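Dihydroneopterin aldolase (Burkholderia thailandensis, PDB 3V9O) belongs to the dihydroneopterin aldolase family of T-fold proteins and binds guanine in a pocket. Local coordinates at residues D21-L27 / V53-L59; Q47-I51 / T118-D122; D99-A103 / V114-T118. All blocks are in the same frame, centred on the assembly; numbering follows the deposited sequence.

All three contacts lie on one four-stranded antiparallel sheet and its helical cover. Contacts 1 and 2 both use strand 47-58, pairing its C-terminal part with strand 22-34 and its N-terminal part with strand 113-120; their centres are 23 Å apart, on opposite sides of the centre of the chain. Contact 3, 14 Å from each centre, sets helix 94-106 against strand 113-120 and shares Thr118 with contact 2, while Arg115 joins it to contact 1 by a salt bridge to Asp54. Guanine molecules lie at both ends: one about 4 Å from the side chain of Leu25, another about 5 Å from that of Lys120 and about 7 Å from that of Thr118.

Contact 1. Residues D21-L27 / V53-L59; sequences DCRRLYL and VDLFVPL
Residues 22-27 and 53-58 form an antiparallel ladder between the first two strands of the T-fold sheet, with Arg23, Leu25 and Leu27 each joined to its partner Val57, Leu55 or Val53 by two backbone hydrogen bonds. The central pair is tight, Leu25 N to Leu55 O and Leu55 N to Leu25 O both measuring 2.8 Å. Leu59 N donates to Asp21 O at 2.8 Å, extending the pairing one step beyond the ladder.

Side chains of the hydrogen-bonded pairs share the face that carries the helices, where Leu25, Leu27 and Val53 touch Met78. At the far end of this face Val57 CG2 presses on Arg23 CG at 3.5 Å, and Leu59 CD2 sits 3.7 Å above the centre of the Arg23 guanidinium, whose NH1 makes a salt bridge with Asp99 of the second subunit. That subunit also adds a strand alongside Arg24-Leu27, so the sheet continues across the interface.

The face bearing Arg24, Tyr26, Asp54 and Phe56 is more polar. In the conformer described, Arg24 has CG anti to the backbone N (chi1 175°), and its chain runs beside the Phe56 ring, pointing the same way, with CD 3.7 Å from CZ. Its end then reaches Asp54, which also has Arg115 as a salt-bridge partner through OD2. The two flat groups are steeply turned, at 75°: Arg24 NH1 meets Asp54 OD1 at 2.8 Å from above the carboxylate plane, while OD1 lies almost in the guanidinium plane.

Contact 2. Residues Q47-I51 / T118-D122; sequences QRVVI and TEKPD. With EDO (1,2-ethanediol), chain E.
Pro121 puts CG over one face of the Arg48 guanidinium, in the conformer described, offset toward its rim and 3.4 Å from NH1. The two side chains cross at about a right angle. Arg48 reaches this place with CG opposite the backbone N (chi1 -163°) and a bend at chi3. The ethanediol O2, weakly bonded to NH2, and a water at NE lie at the guanidinium edge; NH2 also has a salt bridge to Glu31. The water at NE passes on to Asp122 OD2. The charged groups themselves do not touch, Arg48 NE and Asp122 OD2 being 4.7 Å apart. A second water joins Arg48 N, Gln47 OE1 in the conformer described and the same OD2, and a third spans Arg48 O and Asp122 N, so that Asp122 is tied through solvent to the neighbouring strand 47-58.

Inward from this wet end begins the central antiparallel pairing of the T-fold sheet, strand 47-58 against strand 113-120. Val50 and Glu119 form the hydrogen-bonded pair: Val50 N to Glu119 O is nearly straight at 2.9 Å (167°), whereas the return bond from Glu119 N is more bent. Their side chains share a face, where Glu119 CG, set between its backbone N and carbonyl carbon (chi1 69°), packs alongside Val50 CB at 3.9 Å. The carboxylate beyond it is shared by Tyr26 and Arg28 of the third subunit, OE1 taking the hydroxyl and OE2 the guanidinium. On the other face Ile51 CG1 runs beside Thr118 CG2 at 4.1 Å, and Thr118 OG1 is hydrogen-bonded to Gln94.

Contact 3. Residues D99-A103 / V114-T118; sequences DAIAA and VRVST
Val116 stands beneath the helix with its two methyls divided between consecutive residues. CG1, anti to the backbone N (chi1 -178°), meets Ile101 CG2 at 3.9 Å, whereas CG2 comes up to the main chain of Ala102, 3.8 Å from CA, and touches the Ala102 methyl as well. Because alanine has so short a side chain, the strand valine can reach the helix backbone itself, and the closest CA pair, Ala102 and Val116, is 6.1 Å apart. One step back along the strand, Val114 in the conformer described turns CG1 between its own N and carbonyl carbon (chi1 64°), which brings that methyl to 3.8 Å from Ala102 O and 4.2 Å from Ala102 CB. At the other end Ile101 CD1 makes a looser approach to Thr118 CG2, at 4.4 Å. No hydrogen bond crosses the interface; methyl groups do nearly all the touching.

Further out, neighbouring elements close round these side chains. Val82 and Cys85 of helix 76-87 lie against Ile101, while Val134 of the last strand touches Ala102. Cys98, a turn earlier on helix 94-106, also rests on Val116, and Val53 and Leu55 of the adjoining strand touch Val114. The alternate strand residues turn to the far face: Arg115 makes a salt bridge with Glu133 there, and Ser117 packs on Tyr26 of the third subunit.

The helix runs nearly antiparallel to the strand, at 157°, with the axes of the short segments 8.1 Å apart. Its first residue, Gln94, contributes to the guanine pocket. Two helices laid over one face of a four-stranded antiparallel sheet, which joins its neighbours edge to edge, are the hallmark of the T-fold.

Contact 1. Residues D21-L27 / V53-L59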
loop_
_atom_site.group_PDB
_atom_site.type_symbol
_atom_site.label_atom_id
_atom_site.label_comp_id
_atom_site.label_asym_id
_atom_site.label_seq_id
_atom_site.Cartn_x
_atom_site.Cartn_y
_atom_site.Cartn_z
ATOM N N ASP A 21 -11.001 16.807 1.545
ATOM C CA ASP A 21 -11.147 17.767 2.610
ATOM C C ASP A 21 -11.205 17.038 3.959
ATOM O O ASP A 21 -11.652 17.629 4.941
ATOM C CB ASP A 21 -12.402 18.638 2.400
ATOM C CG ASP A 21 -13.684 17.809 2.273
ATOM O OD1 ASP A 21 -13.622 16.567 2.110
ATOM O OD2 ASP A 21 -14.780 18.443 2.276
ATOM N N CYS A 22 -10.745 15.788 3.993
ATOM C CA CYS A 22 -10.806 14.941 5.179
ATOM C C CYS A 22 -9.393 14.617 5.723
ATOM O O CYS A 22 -8.399 14.674 4.993
ATOM C CB CYS A 22 -11.460 13.585 4.880
ATOM S SG CYS A 22 -13.250 13.786 4.674
ATOM N N ARG A 23 -9.330 14.344 6.997
ATOM C CA ARG A 23 -8.199 13.574 7.552
ATOM C C ARG A 23 -8.611 12.130 7.722
ATOM O O ARG A 23 -9.811 11.788 7.704
ATOM C CB ARG A 23 -7.725 14.160 8.891
ATOM C CG ARG A 23 -8.692 13.962 10.036
ATOM C CD ARG A 23 -8.072 14.470 11.384
ATOM N NE ARG A 23 -7.984 15.951 11.494
ATOM C CZ ARG A 23 -6.857 16.668 11.455
ATOM N NH1 ARG A 23 -5.690 16.150 11.239
ATOM N NH2 ARG A 23 -6.912 17.974 11.695
ATOM N N ARG A 24 -7.622 11.270 7.837
ATOM C CA ARG A 24 -7.848 9.825 8.038
ATOM C C ARG A 24 -7.429 9.444 9.430
ATOM O O ARG A 24 -6.292 9.698 9.840
ATOM C CB ARG A 24 -7.026 9.032 7.035
ATOM C CG ARG A 24 -7.091 7.499 7.239
ATOM C CD ARG A 24 -6.464 6.761 6.031
ATOM N NE ARG A 24 -5.004 6.870 6.015
ATOM C CZ ARG A 24 -4.165 5.930 6.488
ATOM N NH1 ARG A 24 -4.636 4.808 7.015
ATOM N NH2 ARG A 24 -2.836 6.115 6.418
ATOM N N LEU A 25 -8.320 8.860 10.212
ATOM C CA LEU A 25 -7.986 8.239 11.490
ATOM C C LEU A 25 -7.887 6.752 11.205
ATOM O O LEU A 25 -8.653 6.243 10.397
ATOM C CB LEU A 25 -9.133 8.473 12.476
ATOM C CG LEU A 25 -9.659 9.928 12.619
ATOM C CD1 LEU A 25 -10.798 9.929 13.628
ATOM C CD2 LEU A 25 -8.585 10.884 13.064
ATOM N N TYR A 26 -6.927 6.063 11.815
ATOM C CA TYR A 26 -6.751 4.652 11.456
ATOM C C TYR A 26 -6.394 3.833 12.694
ATOM O O TYR A 26 -5.667 4.238 13.587
ATOM C CB TYR A 26 -5.742 4.482 10.309
ATOM C CG TYR A 26 -4.336 4.957 10.565
ATOM C CD1 TYR A 26 -3.373 4.091 11.120
ATOM C CD2 TYR A 26 -3.940 6.249 10.196
ATOM C CE1 TYR A 26 -2.066 4.494 11.280
ATOM C CE2 TYR A 26 -2.637 6.665 10.355
ATOM C CZ TYR A 26 -1.682 5.817 10.905
ATOM O OH TYR A 26 -0.371 6.228 10.996
ATOM N N LEU A 27 -6.920 2.598 12.640
ATOM C CA LEU A 27 -6.625 1.576 13.654
ATOM C C LEU A 27 -6.002 0.410 12.910
ATOM O O LEU A 27 -6.603 -0.190 11.976
ATOM C CB LEU A 27 -7.970 1.135 14.277
ATOM C CG LEU A 27 -7.760 0.279 15.526
ATOM C CD1 LEU A 27 -7.125 1.047 16.675
ATOM C CD2 LEU A 27 -9.162 -0.298 15.937
ATOM N N VAL A 53 -9.211 -0.500 10.426
ATOM C CA VAL A 53 -10.283 0.506 10.206
ATOM C C VAL A 53 -9.625 1.825 9.805
ATOM O O VAL A 53 -8.604 2.251 10.376
ATOM C CB VAL A 53 -11.064 0.779 11.500
ATOM C CG1 VAL A 53 -12.201 1.828 11.282
ATOM C CG2 VAL A 53 -11.676 -0.558 12.050
ATOM N N ASP A 54 -10.244 2.473 8.812
ATOM C CA ASP A 54 -9.871 3.849 8.393
ATOM C C ASP A 54 -11.169 4.653 8.477
ATOM O O ASP A 54 -12.215 4.286 7.935
ATOM C CB ASP A 54 -9.340 3.939 6.977
ATOM C CG ASP A 54 -8.041 3.240 6.768
ATOM O OD1 ASP A 54 -7.061 3.508 7.449
ATOM O OD2 ASP A 54 -7.981 2.437 5.824
ATOM N N LEU A 55 -11.149 5.755 9.234
ATOM C CA LEU A 55 -12.292 6.634 9.330
ATOM C C LEU A 55 -11.921 7.966 8.682
ATOM O O LEU A 55 -10.885 8.565 9.046
ATOM C CB LEU A 55 -12.606 6.762 10.841
ATOM C CG LEU A 55 -13.956 7.138 11.320
ATOM C CD1 LEU A 55 -14.937 6.048 10.827
ATOM C CD2 LEU A 55 -13.897 7.114 12.853
ATOM N N PHE A 56 -12.712 8.466 7.742
ATOM C CA PHE A 56 -12.460 9.770 7.061
ATOM C C PHE A 56 -13.373 10.796 7.652
ATOM O O PHE A 56 -14.608 10.629 7.564
ATOM C CB PHE A 56 -12.574 9.642 5.544
ATOM C CG PHE A 56 -11.563 8.628 5.013
ATOM C CD1 PHE A 56 -11.842 7.252 4.977
ATOM C CD2 PHE A 56 -10.334 9.124 4.589
ATOM C CE1 PHE A 56 -10.840 6.334 4.538
ATOM C CE2 PHE A 56 -9.377 8.234 4.122
ATOM C CZ PHE A 56 -9.643 6.873 4.087
ATOM N N VAL A 57 -12.790 11.808 8.288
ATOM C CA VAL A 57 -13.556 12.859 8.958
ATOM C C VAL A 57 -13.150 14.237 8.384
ATOM O O VAL A 57 -11.935 14.470 8.159
ATOM C CB VAL A 57 -13.362 12.758 10.509
ATOM C CG1 VAL A 57 -13.793 11.386 10.987
ATOM C CG2 VAL A 57 -11.900 12.958 10.912
ATOM N N PRO A 58 -14.076 15.152 8.152
ATOM C CA PRO A 58 -13.712 16.428 7.534
ATOM C C PRO A 58 -12.723 17.227 8.387
ATOM O O PRO A 58 -12.889 17.303 9.608
ATOM C CB PRO A 58 -15.058 17.187 7.453
ATOM C CG PRO A 58 -16.055 16.039 7.317
ATOM C CD PRO A 58 -15.546 14.961 8.221
ATOM N N LEU A 59 -11.697 17.816 7.748
ATOM C CA LEU A 59 -10.838 18.780 8.429
ATOM C C LEU A 59 -11.633 19.882 9.079
ATOM O O LEU A 59 -11.297 20.345 10.165
ATOM C CB LEU A 59 -9.820 19.367 7.435
ATOM C CG LEU A 59 -8.856 18.307 6.856
ATOM C CD1 LEU A 59 -8.000 18.853 5.710
ATOM C CD2 LEU A 59 -7.938 17.745 7.953
#

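Contact 2. Residues Q47-I51 / T118-D122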
loop_
_atom_site.group_PDB
_atom_site.type_symbol
_atom_site.label_atom_id
_atom_site.label_comp_id
_atom_site.label_asym_id
_atom_site.label_seq_id
_atom_site.Cartn_x
_atom_site.Cartn_y
_atom_site.Cartn_z
ATOM N N GLN A 47 -11.508 -18.169 17.565
ATOM C CA GLN A 47 -10.509 -17.921 16.531
ATOM C C GLN A 47 -9.992 -16.502 16.654
ATOM O O GLN A 47 -10.659 -15.587 17.144
ATOM C CB GLN A 47 -11.144 -18.127 15.145
ATOM C CG GLN A 47 -11.670 -19.533 14.923
ATOM C CD GLN A 47 -10.586 -20.616 15.035
ATOM O OE1 GLN A 47 -9.515 -20.516 14.419
ATOM N NE2 GLN A 47 -10.863 -21.655 15.810
ATOM N N ARG A 48 -8.773 -16.262 16.176
ATOM C CA ARG A 48 -8.226 -14.902 16.121
ATOM C C ARG A 48 -8.688 -14.220 14.853
ATOM O O ARG A 48 -8.596 -14.795 13.766
ATOM C CB ARG A 48 -6.686 -14.962 16.133
ATOM C CG ARG A 48 -6.014 -13.622 16.494
ATOM C CD ARG A 48 -4.564 -13.893 16.968
ATOM N NE ARG A 48 -3.692 -14.235 15.835
ATOM C CZ ARG A 48 -3.025 -13.355 15.095
ATOM N NH1 ARG A 48 -2.261 -13.782 14.091
ATOM N NH2 ARG A 48 -3.141 -12.056 15.340
ATOM N N VAL A 49 -9.197 -12.998 14.986
ATOM C CA VAL A 49 -9.634 -12.178 13.841
ATOM C C VAL A 49 -8.881 -10.882 13.937
ATOM O O VAL A 49 -8.777 -10.281 15.036
ATOM C CB VAL A 49 -11.169 -11.952 13.878
ATOM C CG1 VAL A 49 -11.609 -11.041 12.691
ATOM C CG2 VAL A 49 -11.920 -13.286 13.828
ATOM N N VAL A 50 -8.315 -10.394 12.811
ATOM C CA VAL A 50 -7.539 -9.132 12.813
ATOM C C VAL A 50 -8.327 -8.108 11.988
ATOM O O VAL A 50 -8.760 -8.397 10.828
ATOM C CB VAL A 50 -6.147 -9.365 12.243
ATOM C CG1 VAL A 50 -5.385 -8.044 12.126
ATOM C CG2 VAL A 50 -5.355 -10.373 13.137
ATOM N N ILE A 51 -8.523 -6.936 12.578
ATOM C CA ILE A 51 -9.438 -5.907 12.027
ATOM C C ILE A 51 -8.655 -4.631 11.774
ATOM O O ILE A 51 -7.848 -4.213 12.609
ATOM C CB ILE A 51 -10.568 -5.662 13.020
ATOM C CG1 ILE A 51 -11.332 -6.975 13.159
ATOM C CG2 ILE A 51 -11.518 -4.545 12.469
ATOM C CD1 ILE A 51 -12.243 -7.064 14.289
ATOM N N THR A 118 -11.754 -7.222 7.829
ATOM C CA THR A 118 -11.553 -8.319 8.791
ATOM C C THR A 118 -10.762 -9.407 8.103
ATOM O O THR A 118 -10.833 -9.547 6.880
ATOM C CB THR A 118 -12.909 -8.911 9.318
ATOM O OG1 THR A 118 -13.628 -9.445 8.198
ATOM C CG2 THR A 118 -13.796 -7.777 9.954
ATOM N N GLU A 119 -9.971 -10.165 8.880
ATOM C CA GLU A 119 -9.271 -11.309 8.273
ATOM C C GLU A 119 -9.039 -12.329 9.338
ATOM O O GLU A 119 -8.949 -12.065 10.533
ATOM C CB GLU A 119 -7.980 -10.839 7.586
ATOM C CG GLU A 119 -6.911 -10.362 8.589
ATOM C CD GLU A 119 -5.769 -9.610 7.969
ATOM O OE1 GLU A 119 -6.011 -8.831 7.037
ATOM O OE2 GLU A 119 -4.639 -9.691 8.511
ATOM N N LYS A 120 -8.892 -13.579 8.848
ATOM C CA LYS A 120 -8.561 -14.716 9.691
ATOM C C LYS A 120 -7.175 -15.197 9.359
ATOM O O LYS A 120 -6.948 -15.860 8.311
ATOM C CB LYS A 120 -9.540 -15.868 9.412
ATOM C CG LYS A 120 -10.862 -15.659 10.025
ATOM C CD LYS A 120 -11.778 -16.891 9.616
ATOM C CE LYS A 120 -13.140 -16.725 9.987
ATOM N NZ LYS A 120 -13.834 -18.105 9.777
ATOM N N PRO A 121 -6.208 -14.916 10.232
ATOM C CA PRO A 121 -4.836 -15.415 9.977
ATOM C C PRO A 121 -4.741 -16.918 9.947
ATOM O O PRO A 121 -3.774 -17.412 9.319
ATOM C CB PRO A 121 -3.996 -14.853 11.129
ATOM C CG PRO A 121 -5.066 -14.483 12.219
ATOM C CD PRO A 121 -6.264 -14.063 11.441
ATOM N N ASP A 122 -5.643 -17.617 10.617
ATOM C CA ASP A 122 -5.500 -19.097 10.744
ATOM C C ASP A 122 -6.467 -19.833 9.858
ATOM O O ASP A 122 -6.600 -21.084 10.067
ATOM C CB ASP A 122 -5.622 -19.540 12.196
ATOM C CG ASP A 122 -4.651 -18.816 13.074
ATOM O OD1 ASP A 122 -3.487 -18.645 12.658
ATOM O OD2 ASP A 122 -5.061 -18.345 14.143
HETATM C C1 EDO E . -1.751 -9.373 11.784
HETATM O O1 EDO E . -1.696 -10.772 12.119
HETATM C C2 EDO E . -1.438 -8.510 13.015
HETATM O O2 EDO E . -1.860 -9.098 14.263
HETATM O O HOH W 1 -7.523 -18.522 14.937
HETATM O O HOH W 2 -8.026 -16.922 12.154
HETATM O O HOH W 3 -3.153 -17.007 15.516
HETATM O O HOH W 4 -7.842 -6.839 8.613
#

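Contact 3. Residues D99-A103 / V114-T118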
loop_
_atom_site.group_PDB
_atom_site.type_symbol
_atom_site.label_atom_id
_atom_site.label_comp_id
_atom_site.label_asym_id
_atom_site.label_seq_id
_atom_site.Cartn_x
_atom_site.Cartn_y
_atom_site.Cartn_z
ATOM N N ASP A 99 -19.399 -5.768 7.801
ATOM C CA ASP A 99 -20.480 -4.860 7.442
ATOM C C ASP A 99 -21.042 -4.191 8.704
ATOM O O ASP A 99 -21.405 -2.980 8.647
ATOM C CB ASP A 99 -21.608 -5.626 6.767
ATOM C CG ASP A 99 -21.262 -6.149 5.351
ATOM O OD1 ASP A 99 -20.178 -5.841 4.795
ATOM O OD2 ASP A 99 -22.121 -6.893 4.833
ATOM N N ALA A 100 -21.135 -4.910 9.833
ATOM C CA ALA A 100 -21.671 -4.329 11.049
ATOM C C ALA A 100 -20.755 -3.257 11.601
ATOM O O ALA A 100 -21.257 -2.207 12.048
ATOM C CB ALA A 100 -21.927 -5.409 12.106
ATOM N N ILE A 101 -19.434 -3.430 11.526
ATOM C CA ILE A 101 -18.497 -2.445 12.015
ATOM C C ILE A 101 -18.606 -1.225 11.119
ATOM O O ILE A 101 -18.675 -0.074 11.625
ATOM C CB ILE A 101 -17.072 -2.993 11.996
ATOM C CG1 ILE A 101 -16.932 -4.080 13.066
ATOM C CG2 ILE A 101 -16.044 -1.869 12.341
ATOM C CD1 ILE A 101 -15.669 -4.963 12.799
ATOM N N ALA A 102 -18.644 -1.438 9.796
ATOM C CA ALA A 102 -18.760 -0.284 8.907
ATOM C C ALA A 102 -20.053 0.493 9.144
ATOM O O ALA A 102 -20.017 1.747 9.179
ATOM C CB ALA A 102 -18.665 -0.709 7.434
ATOM N N ALA A 103 -21.181 -0.185 9.311
ATOM C CA ALA A 103 -22.452 0.522 9.530
ATOM C C ALA A 103 -22.420 1.306 10.844
ATOM O O ALA A 103 -22.907 2.471 10.896
ATOM C CB ALA A 103 -23.619 -0.448 9.510
ATOM N N VAL A 114 -15.804 5.241 5.608
ATOM C CA VAL A 114 -15.065 4.281 6.417
ATOM C C VAL A 114 -14.579 3.128 5.552
ATOM O O VAL A 114 -15.251 2.711 4.586
ATOM C CB VAL A 114 -15.911 3.859 7.628
ATOM C CG1 VAL A 114 -17.153 3.149 7.184
ATOM C CG2 VAL A 114 -15.066 2.975 8.593
ATOM N N ARG A 115 -13.379 2.630 5.866
ATOM C CA ARG A 115 -12.854 1.412 5.249
ATOM C C ARG A 115 -12.732 0.439 6.436
ATOM O O ARG A 115 -12.105 0.813 7.465
ATOM C CB ARG A 115 -11.500 1.619 4.585
ATOM C CG ARG A 115 -11.021 0.302 3.852
ATOM C CD ARG A 115 -9.623 0.463 3.239
ATOM N NE ARG A 115 -8.607 0.561 4.317
ATOM C CZ ARG A 115 -8.019 -0.470 4.980
ATOM N NH1 ARG A 115 -8.305 -1.759 4.740
ATOM N NH2 ARG A 115 -7.119 -0.194 5.932
ATOM N N VAL A 116 -13.241 -0.776 6.331
ATOM C CA VAL A 116 -13.086 -1.816 7.353
ATOM C C VAL A 116 -12.685 -3.102 6.667
ATOM O O VAL A 116 -13.236 -3.472 5.635
ATOM C CB VAL A 116 -14.381 -2.111 8.075
ATOM C CG1 VAL A 116 -14.133 -3.179 9.188
ATOM C CG2 VAL A 116 -14.968 -0.833 8.667
ATOM N N SER A 117 -11.650 -3.749 7.200
ATOM C CA SER A 117 -11.311 -5.114 6.798
ATOM C C SER A 117 -11.312 -5.999 8.036
ATOM O O SER A 117 -10.885 -5.601 9.137
ATOM C CB SER A 117 -9.979 -5.230 6.024
ATOM O OG SER A 117 -8.881 -4.889 6.859
ATOM N N THR A 118 -11.754 -7.222 7.829
ATOM C CA THR A 118 -11.553 -8.319 8.791
ATOM C C THR A 118 -10.762 -9.407 8.103
ATOM O O THR A 118 -10.833 -9.547 6.880
ATOM C CB THR A 118 -12.909 -8.911 9.318
ATOM O OG1 THR A 118 -13.628 -9.445 8.198
ATOM C CG2 THR A 118 -13.796 -7.777 9.954
#